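Local coordinates for protein DNA polymerase III subunit beta (Pseudomonas aeruginosa, PDB 4TSZ) that encircles DNA as a ring-shaped sliding factor and confers tethering and processivity on DNA polymerases and other proteins, at residues Y154-M159 against V171-H176; G165-S170 against M180-A185; I319-S324 against F340-S345. All coordinates share one frame; numbering follows the deposited sequence.

Contact 1 (Y154-M159 against V171-H176); sequences YYLNGM and VATDGH
L156 and T173 bring the two segments together where a β hairpin begins and ends, and they illustrate how a strand pair that has spread apart can be filled by a leucine and bridged by a water. In L156 a chi1 of -63° swings the branch toward the end of the T173 strand, where the fork at CG gives each methyl its own target. CD2 meets the methyl of T173, CD2 to CG2 3.8 Å, while CD1 lies against the backbone just beyond, 4.0 Å from D174 C. Behind them, L156 CB rests 3.6 Å from T173 O. Further along the strands M159, extended from the backbone with CG anti to its N, lays that methylene 3.6 Å from V171 O.

Polar links run through solvent. One water accepts from T173 N at 2.9 Å and is also hydrogen-bonded to L156 O at 2.7 Å and to G158 O. It thus bridges T173 N and G158 O, where a continued strand pairing would probably have bonded directly. L156 O also takes G158 N across an inverse gamma turn centred on N157, so the carbonyl is gripped twice.

Past the strand, T173 OG1 bonds to R177 O and weakly receives G175 N. D174 makes an Asx turn, its OD1 accepting H176 N at 3.1 Å on the anti side of the carboxylate and 32° out of its plane, while OD2 forms a salt bridge to R177. These bonds shape the bend, whose G175 backbone hydrogen-bonds the bound peptide as T173 packs on a modified side chain of it. Here the mouth of the hairpin and the turn after it border the peptide-binding site, consistent with the site through which bacterial sliding rings recruit partner proteins.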
# COMPACT_ATOMS: atom_id res chain seq x y z
N TYR E 154 20.90 -22.61 -1.17
CA TYR E 154 19.53 -22.76 -0.67
C TYR E 154 19.38 -22.73 0.86
O TYR E 154 18.34 -22.32 1.35
CB TYR E 154 18.87 -24.03 -1.25
CG TYR E 154 19.49 -25.32 -0.74
CD1 TYR E 154 20.65 -25.83 -1.29
CD2 TYR E 154 18.92 -26.00 0.34
CE1 TYR E 154 21.26 -26.96 -0.77
CE2 TYR E 154 19.52 -27.15 0.86
CZ TYR E 154 20.68 -27.64 0.29
OH TYR E 154 21.26 -28.78 0.80
N TYR E 155 20.41 -23.22 1.58
CA TYR E 155 20.45 -23.29 3.06
C TYR E 155 20.51 -21.89 3.71
O TYR E 155 20.33 -21.78 4.92
CB TYR E 155 21.61 -24.20 3.55
CG TYR E 155 22.94 -23.91 2.88
CD1 TYR E 155 23.75 -22.87 3.32
CD2 TYR E 155 23.36 -24.65 1.78
CE1 TYR E 155 24.94 -22.56 2.68
CE2 TYR E 155 24.56 -24.36 1.13
CZ TYR E 155 25.35 -23.31 1.59
OH TYR E 155 26.54 -23.00 0.98
N LEU E 156 20.77 -20.84 2.90
CA LEU E 156 20.81 -19.45 3.36
C LEU E 156 19.45 -18.77 3.23
O LEU E 156 19.23 -17.74 3.87
CB LEU E 156 21.88 -18.64 2.59
CG LEU E 156 23.35 -19.06 2.74
CD1 LEU E 156 24.26 -18.02 2.10
CD2 LEU E 156 23.75 -19.30 4.21
N ASN E 157 18.53 -19.35 2.43
CA ASN E 157 17.18 -18.82 2.20
C ASN E 157 16.23 -19.21 3.33
O ASN E 157 15.17 -19.79 3.13
CB ASN E 157 16.63 -19.24 0.82
CG ASN E 157 17.53 -18.88 -0.33
OD1 ASN E 157 18.13 -17.81 -0.37
ND2 ASN E 157 17.63 -19.76 -1.29
N GLY E 158 16.66 -18.87 4.54
CA GLY E 158 15.93 -19.18 5.75
C GLY E 158 16.70 -18.81 6.99
O GLY E 158 17.74 -18.13 6.92
N MET E 159 16.19 -19.25 8.14
CA MET E 159 16.75 -18.93 9.44
C MET E 159 17.14 -20.14 10.23
O MET E 159 16.35 -21.08 10.38
CB MET E 159 15.73 -18.09 10.24
CG MET E 159 16.25 -17.55 11.57
SD MET E 159 15.01 -16.53 12.38
CE MET E 159 14.92 -15.16 11.25
N VAL E 171 19.95 -17.42 13.75
CA VAL E 171 21.04 -16.95 12.89
C VAL E 171 20.49 -16.83 11.46
O VAL E 171 19.83 -17.75 10.97
CB VAL E 171 22.37 -17.79 12.94
CG1 VAL E 171 23.48 -17.09 12.15
CG2 VAL E 171 22.83 -18.06 14.37
N ALA E 172 20.75 -15.69 10.81
CA ALA E 172 20.37 -15.40 9.43
C ALA E 172 21.56 -14.75 8.73
O ALA E 172 22.24 -13.91 9.32
CB ALA E 172 19.16 -14.49 9.40
N THR E 173 21.83 -15.16 7.49
CA THR E 173 22.93 -14.64 6.67
C THR E 173 22.67 -14.81 5.18
O THR E 173 21.98 -15.74 4.77
CB THR E 173 24.30 -15.21 7.13
OG1 THR E 173 25.36 -14.54 6.41
CG2 THR E 173 24.41 -16.73 6.97
N ASP E 174 23.24 -13.91 4.38
CA ASP E 174 23.14 -13.94 2.92
C ASP E 174 24.55 -14.03 2.28
O ASP E 174 24.69 -13.93 1.06
CB ASP E 174 22.32 -12.74 2.40
CG ASP E 174 22.86 -11.36 2.73
OD1 ASP E 174 24.00 -11.27 3.23
OD2 ASP E 174 22.19 -10.38 2.41
N GLY E 175 25.58 -14.20 3.11
CA GLY E 175 26.96 -14.27 2.67
C GLY E 175 27.71 -12.95 2.71
O GLY E 175 28.94 -12.94 2.65
N HIS E 176 26.98 -11.83 2.79
CA HIS E 176 27.55 -10.48 2.87
C HIS E 176 27.44 -9.95 4.30
O HIS E 176 28.32 -9.25 4.77
CB HIS E 176 26.83 -9.49 1.91
CG HIS E 176 26.95 -9.81 0.46
ND1 HIS E 176 27.98 -10.60 -0.04
CD2 HIS E 176 26.19 -9.40 -0.58
CE1 HIS E 176 27.78 -10.67 -1.34
NE2 HIS E 176 26.72 -9.96 -1.71
O HOH W 1 20.18 -17.29 6.41

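Contact 2 (G165-S170 against M180-A185); sequences GGTLRS and MCSLDA
R169, S182 and M180 form a small layered arrangement on one face of an antiparallel strand pair. R169 starts out with CG anti to its backbone N and bends at chi3 (-70°), which turns the guanidinium across to the partner strand. There its NE points at S182 OG over 2.8 Å, with the hydroxyl oxygen at the edge of the guanidinium and close to its plane. NH2 makes a second, weak bond to the same oxygen. The flat group is covered on one face by the M180 methyl, whose CE sits 3.4 Å from R169 CZ, offset toward the rim. The edge is therefore used for hydrogen bonding and the face for van der Waals packing. T167 continues this row: its CG2 reaches to 3.8 Å from S182 CB.

On the other face L168, S170, C181 and L183 alternate with these. S170 OG lies alongside C181 CB at 3.7 Å, though its main polar partner is L139 O. Between the faces, the hydrogen-bonded pairs L168–L183 and S170–C181 each exchange two backbone bonds, L168 N to L183 O being 2.9 Å.

The pair forms the open end of the hairpin 167-173/177-184, in the middle of an eight-stranded sheet, with strand 158-164 flanking 167-173 and strand 359-363 flanking 177-184. Helix 133-141 packs on the face of L168 and C181, where L168 also meets F129 and I131 of strand 125-132. Over the other face, R169 NH1 reaches a salt bridge to E247 and a bond to Y246 OH, in the segment leading to strand 256-261.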
# COMPACT_ATOMS: atom_id res chain seq x y z
N GLY E 165 22.94 -25.62 25.19
CA GLY E 165 23.11 -25.37 26.62
C GLY E 165 21.78 -25.28 27.34
O GLY E 165 21.49 -26.07 28.25
N GLY E 166 20.98 -24.33 26.90
CA GLY E 166 19.64 -24.00 27.37
C GLY E 166 19.15 -22.78 26.61
O GLY E 166 17.98 -22.39 26.71
N THR E 167 20.07 -22.18 25.83
CA THR E 167 19.87 -20.99 25.02
C THR E 167 19.22 -21.33 23.68
O THR E 167 19.56 -22.33 23.05
CB THR E 167 21.25 -20.30 24.81
OG1 THR E 167 21.81 -19.95 26.08
CG2 THR E 167 21.19 -19.06 23.93
N LEU E 168 18.28 -20.48 23.25
CA LEU E 168 17.66 -20.55 21.94
C LEU E 168 18.26 -19.39 21.16
O LEU E 168 18.29 -18.26 21.65
CB LEU E 168 16.12 -20.47 21.98
CG LEU E 168 15.38 -20.57 20.63
CD1 LEU E 168 15.71 -21.86 19.88
CD2 LEU E 168 13.89 -20.47 20.83
N ARG E 169 18.79 -19.69 19.97
CA ARG E 169 19.46 -18.73 19.13
C ARG E 169 18.96 -18.77 17.70
O ARG E 169 18.73 -19.85 17.15
CB ARG E 169 20.99 -18.97 19.19
CG ARG E 169 21.82 -18.22 18.15
CD ARG E 169 23.28 -18.56 18.23
NE ARG E 169 23.88 -18.03 19.45
CZ ARG E 169 25.14 -18.21 19.80
NH1 ARG E 169 25.97 -18.90 19.03
NH2 ARG E 169 25.60 -17.68 20.93
N SER E 170 18.81 -17.58 17.09
CA SER E 170 18.45 -17.43 15.69
C SER E 170 19.67 -16.88 14.96
O SER E 170 20.37 -16.02 15.49
CB SER E 170 17.25 -16.51 15.53
OG SER E 170 17.49 -15.23 16.10
N MET E 180 22.34 -12.33 14.33
CA MET E 180 22.15 -13.38 15.33
C MET E 180 21.58 -12.83 16.63
O MET E 180 21.91 -11.71 17.03
CB MET E 180 23.40 -14.25 15.53
CG MET E 180 24.51 -13.56 16.28
SD MET E 180 26.05 -14.49 16.42
CE MET E 180 25.52 -15.84 17.33
N CYS E 181 20.69 -13.59 17.27
CA CYS E 181 20.09 -13.20 18.54
C CYS E 181 20.01 -14.43 19.44
O CYS E 181 19.59 -15.48 18.97
CB CYS E 181 18.73 -12.54 18.34
SG CYS E 181 18.07 -11.76 19.83
N SER E 182 20.44 -14.31 20.70
CA SER E 182 20.44 -15.41 21.67
C SER E 182 19.63 -15.03 22.90
O SER E 182 19.72 -13.89 23.37
CB SER E 182 21.86 -15.76 22.09
OG SER E 182 22.70 -16.03 20.98
N LEU E 183 18.83 -15.97 23.41
CA LEU E 183 18.02 -15.78 24.61
C LEU E 183 18.11 -17.03 25.48
O LEU E 183 17.95 -18.14 24.97
CB LEU E 183 16.55 -15.47 24.26
CG LEU E 183 16.25 -14.11 23.61
CD1 LEU E 183 14.77 -13.99 23.25
CD2 LEU E 183 16.70 -12.93 24.52
N ASP E 184 18.40 -16.86 26.78
CA ASP E 184 18.50 -18.00 27.68
C ASP E 184 17.12 -18.47 28.13
O ASP E 184 16.59 -18.00 29.15
CB ASP E 184 19.53 -17.79 28.82
CG ASP E 184 19.28 -16.60 29.72
OD1 ASP E 184 19.44 -15.46 29.24
OD2 ASP E 184 18.99 -16.81 30.92
N ALA E 185 16.52 -19.36 27.32
CA ALA E 185 15.19 -19.93 27.53
C ALA E 185 15.15 -21.15 28.48
O ALA E 185 14.06 -21.64 28.79
CB ALA E 185 14.58 -20.29 26.19

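Contact 3 (I319-S324 against F340-S345); sequences IGFNVS and FILSDS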
# COMPACT_ATOMS: atom_id res chain seq x y z
N ILE E 319 36.87 3.00 5.48
CA ILE E 319 36.20 1.75 5.16
C ILE E 319 34.92 1.96 4.34
O ILE E 319 34.20 2.94 4.55
CB ILE E 319 35.99 0.90 6.47
CG1 ILE E 319 35.52 -0.56 6.17
CG2 ILE E 319 35.12 1.62 7.53
CD1 ILE E 319 35.73 -1.56 7.33
N GLY E 320 34.68 1.07 3.38
CA GLY E 320 33.51 1.11 2.51
C GLY E 320 32.45 0.12 2.95
O GLY E 320 32.77 -0.98 3.38
N PHE E 321 31.18 0.53 2.86
CA PHE E 321 30.05 -0.33 3.23
C PHE E 321 28.84 -0.09 2.37
O PHE E 321 28.63 1.02 1.86
CB PHE E 321 29.62 -0.08 4.70
CG PHE E 321 30.47 -0.75 5.74
CD1 PHE E 321 30.37 -2.13 5.95
CD2 PHE E 321 31.34 -0.02 6.53
CE1 PHE E 321 31.17 -2.75 6.92
CE2 PHE E 321 32.13 -0.65 7.49
CZ PHE E 321 32.05 -2.01 7.67
N ASN E 322 28.00 -1.13 2.25
CA ASN E 322 26.71 -1.01 1.59
C ASN E 322 25.83 -0.34 2.67
O ASN E 322 25.69 -0.90 3.77
CB ASN E 322 26.18 -2.40 1.16
CG ASN E 322 24.76 -2.41 0.62
OD1 ASN E 322 23.85 -1.78 1.16
ND2 ASN E 322 24.50 -3.18 -0.40
N VAL E 323 25.34 0.88 2.38
CA VAL E 323 24.53 1.70 3.30
C VAL E 323 23.22 1.04 3.72
O VAL E 323 22.81 1.18 4.87
CB VAL E 323 24.38 3.18 2.83
CG1 VAL E 323 23.55 3.31 1.56
CG2 VAL E 323 23.84 4.08 3.95
N SER E 324 22.58 0.28 2.79
CA SER E 324 21.35 -0.45 3.06
C SER E 324 21.60 -1.51 4.14
O SER E 324 20.77 -1.66 5.02
CB SER E 324 20.78 -1.08 1.79
OG SER E 324 20.44 -0.07 0.85
N PHE E 340 29.81 -0.21 17.49
CA PHE E 340 30.43 -0.70 16.26
C PHE E 340 31.83 -1.12 16.66
O PHE E 340 32.54 -0.36 17.34
CB PHE E 340 30.49 0.40 15.18
CG PHE E 340 29.22 0.57 14.38
CD1 PHE E 340 28.13 1.24 14.91
CD2 PHE E 340 29.13 0.08 13.08
CE1 PHE E 340 26.95 1.40 14.16
CE2 PHE E 340 27.97 0.27 12.33
CZ PHE E 340 26.89 0.91 12.87
N ILE E 341 32.20 -2.36 16.34
CA ILE E 341 33.53 -2.89 16.64
C ILE E 341 34.18 -3.21 15.30
O ILE E 341 33.70 -4.06 14.55
CB ILE E 341 33.50 -4.08 17.65
CG1 ILE E 341 32.82 -3.65 18.98
CG2 ILE E 341 34.93 -4.59 17.92
CD1 ILE E 341 32.22 -4.79 19.85
N LEU E 342 35.22 -2.44 14.96
CA LEU E 342 35.91 -2.54 13.69
C LEU E 342 37.39 -2.87 13.90
O LEU E 342 37.88 -2.85 15.03
CB LEU E 342 35.77 -1.21 12.92
CG LEU E 342 34.35 -0.72 12.66
CD1 LEU E 342 34.21 0.74 12.97
CD2 LEU E 342 33.91 -1.03 11.24
N SER E 343 38.08 -3.19 12.80
CA SER E 343 39.51 -3.48 12.80
C SER E 343 40.15 -2.77 11.60
O SER E 343 40.57 -1.62 11.76
CB SER E 343 39.78 -4.98 12.84
OG SER E 343 39.21 -5.66 11.73
N ASP E 344 40.17 -3.39 10.41
CA ASP E 344 40.75 -2.80 9.20
C ASP E 344 39.72 -2.66 8.07
O ASP E 344 38.59 -3.13 8.20
CB ASP E 344 42.00 -3.59 8.75
CG ASP E 344 41.78 -5.07 8.54
OD1 ASP E 344 41.08 -5.44 7.58
OD2 ASP E 344 42.35 -5.87 9.32
N SER E 345 40.13 -2.02 6.95
CA SER E 345 39.29 -1.75 5.78
C SER E 345 38.78 -3.00 5.03
O SER E 345 37.80 -2.90 4.30
CB SER E 345 40.01 -0.80 4.82
OG SER E 345 41.10 -1.42 4.17
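I319 and L342 meet within a buried apolar cluster shared with F321. L342 CD2 comes to the rim of the phenyl ring, 4.1 Å from F321 CZ and near the ring plane, so the ring presents its edge rather than a face. The same methyl lies 4.3 Å from I319 CD1. I319, with CG1 anti to its backbone N (chi1 -169°), also carries that terminal methyl to the backbone of the loop, where CD1 sits 3.4 Å from D344 O. Its CG1 stays close to S345 O, at 3.8 Å.

Strand 317-322 is an outermost strand of a four-stranded antiparallel sheet and strand 337-342 belongs to an eight-stranded one, so the cluster joins the four-stranded sheet to the C-terminal domain's part of the eight-stranded one, with A349 and L285 among its further walls. The chain passes between them through helix 323-330, whose N-cap, N322, accepts Y325 N on OD1.

Toward solvent the contact thins. S345 approaches I319 mainly through its backbone, and the CB of D344 points away from the strand opposite. The carboxylate turns back on its own loop, OD1 accepting from N346 N and bonding S347 OG.

Overall arrangement
Contacts 1 and 2 take opposite ends of strand 167-173, their centres 18 Å apart, and their segments alternate along the chain. They also touch, M159 SD against S170 CB at 3.9 Å and V171 CG2 against M180 CB at 4.0 Å, so side-chain packing links the two contacts directly. Contact 3 comes later, in the C-terminal domain, about 20 Å from contact 1 and 27 Å from contact 2 between centres, and touches neither. All three nevertheless reach one eight-stranded sheet that crosses the boundary between the two domains. Contacts 1 and 3 also both come within reach of the bound peptide, consistent with a binding site shared by neighbouring domains.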